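PDB 3IA7: CalG4 from Micromonospora echinospora, which is probably a glycosyltransferase of the GT-B fold, built from two domains that each hold a Rossmann-like parallel sheet. Local coordinates for residues G223-S237 with I289-T303. Numbering follows the deposited sequence.
Sequences GWQPPRPDAPVLLVS and IPFHSVLAHARACLT. With CA (calcium ion), chain E.
Two first torsions set the rings of H297 and W224 against each other: H297 holds CG anti to its carbonyl carbon (chi1 -55°) and W224 places CG opposite its backbone N (chi1 178°), bringing the indole edge toward the imidazole face in an offset edge-to-face pair, planes 65° apart. P226 CD lies over an imidazole face, 3.6 Å from the H297 ring centroid, while V294 CG2 presses on the indole face opposite the one met by P226 N. H297 ND1 donates to S293 O at 2.7 Å, nearly in the ring plane. H297 NE2 binds calcium at 2.6 Å; Q225 OE1 joins it at 2.4 Å from the metal, with two waters and L42 and E46 of the second subunit. Deeper in, strands 233-237 and 300-303 pair in parallel as neighbours in the C-terminal Rossmann-like sheet: L302 N bonds L235 O at 2.7 Å, and S237 N bonds L302 O. L235 CD2 packs against F291 and L295 of helix 291-295. A water gathers A231 O, V233 N and H297 O where the strands begin. The ND1 bond should fix the imidazole's rotation with NE2 facing calcium in the ring plane, and this second-shell carbonyl probably helps shape the metal bridge between subunits.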
ATOM      1  N   GLY A 223       7.146  -9.906  -5.466  1.00 35.45           N
ATOM      2  CA  GLY A 223       5.798 -10.467  -5.434  1.00 32.19           C
ATOM      3  C   GLY A 223       5.756 -11.992  -5.366  1.00 29.94           C
ATOM      4  O   GLY A 223       6.481 -12.683  -6.088  1.00 29.70           O
ATOM      5  N   TRP A 224       4.892 -12.511  -4.503  1.00 27.83           N
ATOM      6  CA  TRP A 224       4.662 -13.949  -4.400  1.00 25.53           C
ATOM      7  C   TRP A 224       3.961 -14.458  -5.687  1.00 24.82           C
ATOM      8  O   TRP A 224       3.095 -13.766  -6.217  1.00 23.89           O
ATOM      9  CB  TRP A 224       3.800 -14.206  -3.165  1.00 24.99           C
ATOM     10  CG  TRP A 224       3.420 -15.633  -2.933  1.00 23.64           C
ATOM     11  CD1 TRP A 224       4.054 -16.541  -2.106  1.00 24.07           C
ATOM     12  CD2 TRP A 224       2.326 -16.335  -3.538  1.00 23.74           C
ATOM     13  NE1 TRP A 224       3.391 -17.763  -2.150  1.00 21.65           N
ATOM     14  CE2 TRP A 224       2.346 -17.668  -3.031  1.00 21.26           C
ATOM     15  CE3 TRP A 224       1.335 -15.977  -4.466  1.00 24.09           C
ATOM     16  CZ2 TRP A 224       1.401 -18.618  -3.401  1.00 21.98           C
ATOM     17  CZ3 TRP A 224       0.403 -16.929  -4.837  1.00 24.03           C
ATOM     18  CH2 TRP A 224       0.448 -18.233  -4.308  1.00 24.78           C
ATOM     19  N   GLN A 225       4.356 -15.638  -6.177  1.00 23.06           N
ATOM     20  CA  GLN A 225       3.708 -16.294  -7.321  1.00 22.40           C
ATOM     21  C   GLN A 225       3.238 -17.728  -6.925  1.00 21.82           C
ATOM     22  O   GLN A 225       3.878 -18.390  -6.102  1.00 22.08           O
ATOM     23  CB  GLN A 225       4.663 -16.360  -8.535  1.00 22.59           C
ATOM     24  CG  GLN A 225       5.293 -15.000  -9.025  1.00 23.39           C
ATOM     25  CD  GLN A 225       4.257 -14.064  -9.738  1.00 25.72           C
ATOM     26  OE1 GLN A 225       3.159 -14.487 -10.075  1.00 24.72           O
ATOM     27  NE2 GLN A 225       4.622 -12.796  -9.939  1.00 25.16           N
ATOM     28  N   PRO A 226       2.140 -18.230  -7.536  1.00 21.40           N
ATOM     29  CA  PRO A 226       1.648 -19.562  -7.211  1.00 20.68           C
ATOM     30  C   PRO A 226       2.609 -20.624  -7.806  1.00 20.64           C
ATOM     31  O   PRO A 226       3.401 -20.281  -8.705  1.00 18.92           O
ATOM     32  CB  PRO A 226       0.250 -19.597  -7.889  1.00 20.52           C
ATOM     33  CG  PRO A 226       0.364 -18.662  -9.043  1.00 21.51           C
ATOM     34  CD  PRO A 226       1.312 -17.568  -8.561  1.00 21.15           C
ATOM     35  N   PRO A 227       2.542 -21.878  -7.314  1.00 19.66           N
ATOM     36  CA  PRO A 227       3.432 -22.937  -7.804  1.00 20.20           C
ATOM     37  C   PRO A 227       3.101 -23.471  -9.203  1.00 19.51           C
ATOM     38  O   PRO A 227       3.974 -24.038  -9.829  1.00 20.51           O
ATOM     39  CB  PRO A 227       3.270 -24.051  -6.761  1.00 20.81           C
ATOM     40  CG  PRO A 227       1.866 -23.878  -6.281  1.00 20.04           C
ATOM     41  CD  PRO A 227       1.672 -22.362  -6.234  1.00 19.43           C
ATOM     42  N   ARG A 228       1.849 -23.341  -9.655  1.00 19.28           N
ATOM     43  CA  ARG A 228       1.452 -23.664 -11.035  1.00 19.65           C
ATOM     44  C   ARG A 228       0.493 -22.574 -11.441  1.00 18.87           C
ATOM     45  O   ARG A 228      -0.170 -22.018 -10.583  1.00 19.80           O
ATOM     46  CB  ARG A 228       0.713 -24.996 -11.139  1.00 19.45           C
ATOM     47  CG  ARG A 228       1.241 -26.117 -10.304  1.00 20.72           C
ATOM     48  CD  ARG A 228       0.435 -27.417 -10.500  1.00 19.43           C
ATOM     49  NE  ARG A 228      -0.914 -27.413  -9.906  1.00 15.61           N
ATOM     50  CZ  ARG A 228      -1.165 -27.485  -8.597  1.00 19.25           C
ATOM     51  NH1 ARG A 228      -0.152 -27.486  -7.728  1.00 15.55           N
ATOM     52  NH2 ARG A 228      -2.432 -27.480  -8.130  1.00 17.23           N
ATOM     53  N   PRO A 229       0.407 -22.268 -12.743  1.00 18.96           N
ATOM     54  CA  PRO A 229      -0.438 -21.179 -13.240  1.00 19.51           C
ATOM     55  C   PRO A 229      -1.890 -21.227 -12.772  1.00 19.96           C
ATOM     56  O   PRO A 229      -2.488 -20.186 -12.407  1.00 20.47           O
ATOM     57  CB  PRO A 229      -0.368 -21.361 -14.760  1.00 19.62           C
ATOM     58  CG  PRO A 229       0.948 -21.985 -14.990  1.00 19.61           C
ATOM     59  CD  PRO A 229       1.170 -22.912 -13.827  1.00 18.68           C
ATOM     60  N   ASP A 230      -2.455 -22.433 -12.789  1.00 19.98           N
ATOM     61  CA  ASP A 230      -3.857 -22.625 -12.448  1.00 19.05           C
ATOM     62  C   ASP A 230      -4.025 -23.365 -11.103  1.00 17.66           C
ATOM     63  O   ASP A 230      -5.082 -23.900 -10.829  1.00 16.61           O
ATOM     64  CB  ASP A 230      -4.586 -23.375 -13.607  1.00 19.00           C
ATOM     65  CG  ASP A 230      -4.748 -22.504 -14.871  1.00 21.40           C
ATOM     66  OD1 ASP A 230      -5.026 -21.295 -14.739  1.00 25.50           O
ATOM     67  OD2 ASP A 230      -4.616 -23.019 -15.991  1.00 24.80           O
ATOM     68  N   ALA A 231      -2.996 -23.421 -10.271  1.00 16.48           N
ATOM     69  CA  ALA A 231      -3.196 -23.964  -8.914  1.00 16.72           C
ATOM     70  C   ALA A 231      -4.325 -23.202  -8.202  1.00 17.01           C
ATOM     71  O   ALA A 231      -4.304 -21.978  -8.206  1.00 18.30           O
ATOM     72  CB  ALA A 231      -1.889 -23.886  -8.084  1.00 16.09           C
ATOM     73  N   PRO A 232      -5.312 -23.908  -7.606  1.00 17.92           N
ATOM     74  CA  PRO A 232      -6.336 -23.220  -6.811  1.00 17.97           C
ATOM     75  C   PRO A 232      -5.677 -22.750  -5.517  1.00 17.34           C
ATOM     76  O   PRO A 232      -5.000 -23.546  -4.844  1.00 17.04           O
ATOM     77  CB  PRO A 232      -7.367 -24.317  -6.514  1.00 18.10           C
ATOM     78  CG  PRO A 232      -7.010 -25.475  -7.423  1.00 21.52           C
ATOM     79  CD  PRO A 232      -5.530 -25.373  -7.617  1.00 18.14           C
ATOM     80  N   VAL A 233      -5.729 -21.454  -5.255  1.00 17.57           N
ATOM     81  CA  VAL A 233      -4.972 -20.897  -4.133  1.00 17.91           C
ATOM     82  C   VAL A 233      -5.981 -20.460  -3.048  1.00 17.78           C
ATOM     83  O   VAL A 233      -6.991 -19.819  -3.347  1.00 17.56           O
ATOM     84  CB  VAL A 233      -4.074 -19.701  -4.546  1.00 17.84           C
ATOM     85  CG1 VAL A 233      -3.391 -19.069  -3.296  1.00 18.30           C
ATOM     86  CG2 VAL A 233      -2.960 -20.138  -5.560  1.00 16.32           C
ATOM     87  N   LEU A 234      -5.685 -20.819  -1.802  1.00 16.96           N
ATOM     88  CA  LEU A 234      -6.414 -20.331  -0.657  1.00 16.29           C
ATOM     89  C   LEU A 234      -5.526 -19.466   0.204  1.00 16.16           C
ATOM     90  O   LEU A 234      -4.399 -19.880   0.563  1.00 16.93           O
ATOM     91  CB  LEU A 234      -6.954 -21.510   0.164  1.00 16.28           C
ATOM     92  CG  LEU A 234      -7.663 -21.170   1.502  1.00 17.65           C
ATOM     93  CD1 LEU A 234      -8.998 -20.377   1.333  1.00 15.63           C
ATOM     94  CD2 LEU A 234      -7.897 -22.418   2.317  1.00 16.68           C
ATOM     95  N   LEU A 235      -6.010 -18.270   0.565  1.00 15.67           N
ATOM     96  CA  LEU A 235      -5.341 -17.481   1.614  1.00 16.23           C
ATOM     97  C   LEU A 235      -6.091 -17.676   2.922  1.00 14.66           C
ATOM     98  O   LEU A 235      -7.319 -17.527   2.983  1.00 16.11           O
ATOM     99  CB  LEU A 235      -5.277 -15.979   1.253  1.00 16.33           C
ATOM    100  CG  LEU A 235      -4.686 -14.992   2.324  1.00 15.85           C
ATOM    101  CD1 LEU A 235      -3.305 -15.372   2.676  1.00 14.68           C
ATOM    102  CD2 LEU A 235      -4.683 -13.569   1.803  1.00 19.15           C
ATOM    103  N   VAL A 236      -5.355 -17.991   3.958  1.00 14.30           N
ATOM    104  CA  VAL A 236      -5.898 -18.122   5.293  1.00 14.98           C
ATOM    105  C   VAL A 236      -5.243 -17.071   6.212  1.00 16.12           C
ATOM    106  O   VAL A 236      -4.004 -16.994   6.322  1.00 16.68           O
ATOM    107  CB  VAL A 236      -5.605 -19.513   5.919  1.00 14.54           C
ATOM    108  CG1 VAL A 236      -6.224 -19.559   7.349  1.00 14.98           C
ATOM    109  CG2 VAL A 236      -6.150 -20.626   5.028  1.00 11.71           C
ATOM    110  N   SER A 237      -6.062 -16.269   6.873  1.00 15.82           N
ATOM    111  CA  SER A 237      -5.479 -15.258   7.779  1.00 18.78           C
ATOM    112  C   SER A 237      -6.420 -14.978   8.929  1.00 18.90           C
ATOM    113  O   SER A 237      -7.605 -14.839   8.695  1.00 18.64           O
ATOM    114  CB  SER A 237      -5.255 -13.971   6.988  1.00 18.62           C
ATOM    115  OG  SER A 237      -4.650 -13.004   7.823  1.00 25.31           O
ATOM    116  N   ILE A 289       2.863 -12.030   4.948  1.00 19.60           N
ATOM    117  CA  ILE A 289       2.876 -12.339   3.523  1.00 22.43           C
ATOM    118  C   ILE A 289       2.326 -11.089   2.809  1.00 23.46           C
ATOM    119  O   ILE A 289       1.564 -10.337   3.421  1.00 23.09           O
ATOM    120  CB  ILE A 289       2.073 -13.654   3.253  1.00 22.53           C
ATOM    121  CG1 ILE A 289       2.249 -14.122   1.808  1.00 25.38           C
ATOM    122  CG2 ILE A 289       0.570 -13.481   3.530  1.00 24.73           C
ATOM    123  CD1 ILE A 289       3.671 -14.266   1.423  1.00 22.92           C
ATOM    124  N   PRO A 290       2.678 -10.856   1.514  1.00 25.22           N
ATOM    125  CA  PRO A 290       1.972  -9.699   0.945  1.00 25.24           C
ATOM    126  C   PRO A 290       0.574 -10.123   0.509  1.00 24.83           C
ATOM    127  O   PRO A 290       0.453 -10.918  -0.440  1.00 24.99           O
ATOM    128  CB  PRO A 290       2.869  -9.273  -0.240  1.00 26.51           C
ATOM    129  CG  PRO A 290       3.699 -10.529  -0.603  1.00 26.46           C
ATOM    130  CD  PRO A 290       3.539 -11.540   0.517  1.00 25.15           C
ATOM    131  N   PHE A 291      -0.471  -9.650   1.222  1.00 24.21           N
ATOM    132  CA  PHE A 291      -1.829 -10.144   0.966  1.00 24.11           C
ATOM    133  C   PHE A 291      -2.246  -9.937  -0.484  1.00 21.96           C
ATOM    134  O   PHE A 291      -2.801 -10.841  -1.064  1.00 20.32           O
ATOM    135  CB  PHE A 291      -2.943  -9.569   1.885  1.00 25.31           C
ATOM    136  CG  PHE A 291      -2.976 -10.143   3.270  1.00 28.74           C
ATOM    137  CD1 PHE A 291      -2.271 -11.291   3.601  1.00 29.04           C
ATOM    138  CD2 PHE A 291      -3.727  -9.518   4.261  1.00 34.11           C
ATOM    139  CE1 PHE A 291      -2.302 -11.804   4.897  1.00 31.34           C
ATOM    140  CE2 PHE A 291      -3.768 -10.036   5.575  1.00 35.89           C
ATOM    141  CZ  PHE A 291      -3.043 -11.187   5.887  1.00 31.89           C
ATOM    142  N   HIS A 292      -1.957  -8.765  -1.056  0.50 21.59           N
ATOM    143  CA  HIS A 292      -2.410  -8.470  -2.418  0.50 20.83           C
ATOM    144  C   HIS A 292      -1.884  -9.468  -3.458  0.50 19.44           C
ATOM    145  O   HIS A 292      -2.628  -9.880  -4.341  0.50 18.31           O
ATOM    146  CB  HIS A 292      -2.085  -7.044  -2.857  0.50 21.87           C
ATOM    147  CG  HIS A 292      -2.943  -6.569  -3.992  0.50 22.71           C
ATOM    148  ND1 HIS A 292      -4.286  -6.885  -4.091  0.50 25.29           N
ATOM    149  CD2 HIS A 292      -2.651  -5.821  -5.080  0.50 24.15           C
ATOM    150  CE1 HIS A 292      -4.782  -6.340  -5.188  0.50 25.65           C
ATOM    151  NE2 HIS A 292      -3.810  -5.688  -5.806  0.50 23.07           N
ATOM    152  N   SER A 293      -0.608  -9.845  -3.340  1.00 17.75           N
ATOM    153  CA  SER A 293       0.029 -10.747  -4.310  1.00 16.55           C
ATOM    154  C   SER A 293      -0.649 -12.110  -4.224  1.00 14.14           C
ATOM    155  O   SER A 293      -0.921 -12.780  -5.244  1.00 13.49           O
ATOM    156  CB  SER A 293       1.540 -10.886  -4.025  1.00 16.73           C
ATOM    157  OG  SER A 293       2.118  -9.577  -3.897  1.00 25.55           O
ATOM    158  N   VAL A 294      -0.950 -12.520  -3.004  1.00 12.32           N
ATOM    159  CA  VAL A 294      -1.615 -13.843  -2.843  1.00 11.25           C
ATOM    160  C   VAL A 294      -3.066 -13.735  -3.307  1.00 10.71           C
ATOM    161  O   VAL A 294      -3.532 -14.590  -4.096  1.00 10.95           O
ATOM    162  CB  VAL A 294      -1.475 -14.386  -1.444  1.00 11.08           C
ATOM    163  CG1 VAL A 294      -2.148 -15.763  -1.295  1.00 12.37           C
ATOM    164  CG2 VAL A 294       0.009 -14.437  -1.077  1.00 10.63           C
ATOM    165  N   LEU A 295      -3.779 -12.693  -2.862  1.00 10.71           N
ATOM    166  CA  LEU A 295      -5.215 -12.530  -3.240  1.00 12.22           C
ATOM    167  C   LEU A 295      -5.380 -12.419  -4.732  1.00 12.32           C
ATOM    168  O   LEU A 295      -6.399 -12.867  -5.275  1.00 12.49           O
ATOM    169  CB  LEU A 295      -5.901 -11.316  -2.557  1.00 13.83           C
ATOM    170  CG  LEU A 295      -6.168 -11.528  -1.048  1.00 14.48           C
ATOM    171  CD1 LEU A 295      -6.396 -10.226  -0.261  1.00 20.13           C
ATOM    172  CD2 LEU A 295      -7.269 -12.521  -0.807  1.00 15.52           C
ATOM    173  N   ALA A 296      -4.413 -11.805  -5.416  1.00 12.99           N
ATOM    174  CA  ALA A 296      -4.547 -11.699  -6.887  1.00 13.35           C
ATOM    175  C   ALA A 296      -4.668 -13.066  -7.580  1.00 13.01           C
ATOM    176  O   ALA A 296      -5.148 -13.126  -8.683  1.00 13.25           O
ATOM    177  CB  ALA A 296      -3.387 -10.835  -7.521  1.00 12.06           C
ATOM    178  N   HIS A 297      -4.205 -14.148  -6.940  1.00 13.15           N
ATOM    179  CA  HIS A 297      -4.250 -15.496  -7.508  1.00 12.16           C
ATOM    180  C   HIS A 297      -5.276 -16.367  -6.781  1.00 12.52           C
ATOM    181  O   HIS A 297      -5.542 -17.488  -7.194  1.00 13.17           O
ATOM    182  CB  HIS A 297      -2.874 -16.182  -7.451  1.00 12.23           C
ATOM    183  CG  HIS A 297      -1.784 -15.389  -8.094  1.00 11.24           C
ATOM    184  ND1 HIS A 297      -1.047 -14.453  -7.407  1.00 13.06           N
ATOM    185  CD2 HIS A 297      -1.337 -15.358  -9.374  1.00 12.84           C
ATOM    186  CE1 HIS A 297      -0.185 -13.879  -8.235  1.00 15.79           C
ATOM    187  NE2 HIS A 297      -0.323 -14.424  -9.428  1.00 12.01           N
ATOM    188  N   ALA A 298      -5.812 -15.887  -5.657  1.00 12.06           N
ATOM    189  CA  ALA A 298      -6.643 -16.730  -4.796  1.00 11.35           C
ATOM    190  C   ALA A 298      -8.045 -17.043  -5.375  1.00 11.34           C
ATOM    191  O   ALA A 298      -8.660 -16.184  -5.996  1.00 11.94           O
ATOM    192  CB  ALA A 298      -6.777 -16.108  -3.385  1.00 10.87           C
ATOM    193  N   ARG A 299      -8.553 -18.230  -5.078  1.00 11.90           N
ATOM    194  CA  ARG A 299      -9.940 -18.594  -5.429  1.00 13.06           C
ATOM    195  C   ARG A 299     -10.863 -18.298  -4.265  1.00 12.30           C
ATOM    196  O   ARG A 299     -12.082 -18.241  -4.428  1.00 13.70           O
ATOM    197  CB  ARG A 299     -10.078 -20.100  -5.690  1.00 13.45           C
ATOM    198  CG  ARG A 299      -9.209 -20.705  -6.727  1.00 20.28           C
ATOM    199  CD  ARG A 299      -9.750 -20.682  -8.161  1.00 18.74           C
ATOM    200  NE  ARG A 299      -8.724 -21.174  -9.081  1.00 16.13           N
ATOM    201  CZ  ARG A 299      -8.822 -22.258  -9.853  1.00 18.86           C
ATOM    202  NH1 ARG A 299      -9.926 -23.002  -9.852  1.00 17.30           N
ATOM    203  NH2 ARG A 299      -7.809 -22.607 -10.641  1.00 15.37           N
ATOM    204  N   ALA A 300     -10.287 -18.196  -3.069  1.00 11.47           N
ATOM    205  CA  ALA A 300     -11.037 -17.934  -1.873  1.00 12.90           C
ATOM    206  C   ALA A 300     -10.089 -17.443  -0.804  1.00 12.21           C
ATOM    207  O   ALA A 300      -8.861 -17.681  -0.876  1.00 13.26           O
ATOM    208  CB  ALA A 300     -11.751 -19.235  -1.331  1.00 12.42           C
ATOM    209  N   CYS A 301     -10.698 -16.864   0.224  1.00 13.53           N
ATOM    210  CA  CYS A 301      -9.950 -16.434   1.418  1.00 14.94           C
ATOM    211  C   CYS A 301     -10.698 -16.890   2.652  1.00 15.66           C
ATOM    212  O   CYS A 301     -11.911 -16.642   2.759  1.00 17.61           O
ATOM    213  CB  CYS A 301      -9.830 -14.890   1.396  1.00 15.10           C
ATOM    214  SG  CYS A 301      -8.900 -14.228   2.844  1.00 18.16           S
ATOM    215  N   LEU A 302      -9.997 -17.504   3.605  1.00 13.29           N
ATOM    216  CA  LEU A 302     -10.585 -17.915   4.822  1.00 13.59           C
ATOM    217  C   LEU A 302     -10.057 -16.971   5.887  1.00 14.62           C
ATOM    218  O   LEU A 302      -8.840 -16.942   6.148  1.00 14.20           O
ATOM    219  CB  LEU A 302     -10.152 -19.368   5.158  1.00 13.98           C
ATOM    220  CG  LEU A 302     -10.529 -19.984   6.507  1.00 14.26           C
ATOM    221  CD1 LEU A 302     -12.025 -20.085   6.780  1.00 16.70           C
ATOM    222  CD2 LEU A 302      -9.898 -21.379   6.571  1.00 13.34           C
ATOM    223  N   THR A 303     -10.952 -16.219   6.517  1.00 15.72           N
ATOM    224  CA  THR A 303     -10.522 -15.075   7.331  1.00 17.42           C
ATOM    225  C   THR A 303     -11.457 -14.831   8.490  1.00 18.15           C
ATOM    226  O   THR A 303     -12.552 -15.387   8.526  1.00 16.95           O
ATOM    227  CB  THR A 303     -10.353 -13.759   6.479  1.00 19.66           C
ATOM    228  OG1 THR A 303      -9.826 -12.724   7.311  1.00 22.47           O
ATOM    229  CG2 THR A 303     -11.675 -13.278   5.931  1.00 20.18           C
TER
HETATM  230 CA    CA E 402       1.285 -13.706 -11.283  1.00 31.67          CA
HETATM  231  O   HOH W   1      -6.308 -20.008  -7.663  1.00 25.13           O
HETATM  232  O   HOH W   2      -0.256 -13.998 -12.974  1.00 36.09           O
HETATM  233  O   HOH W   3       1.478 -15.964 -11.922  1.00 33.44           O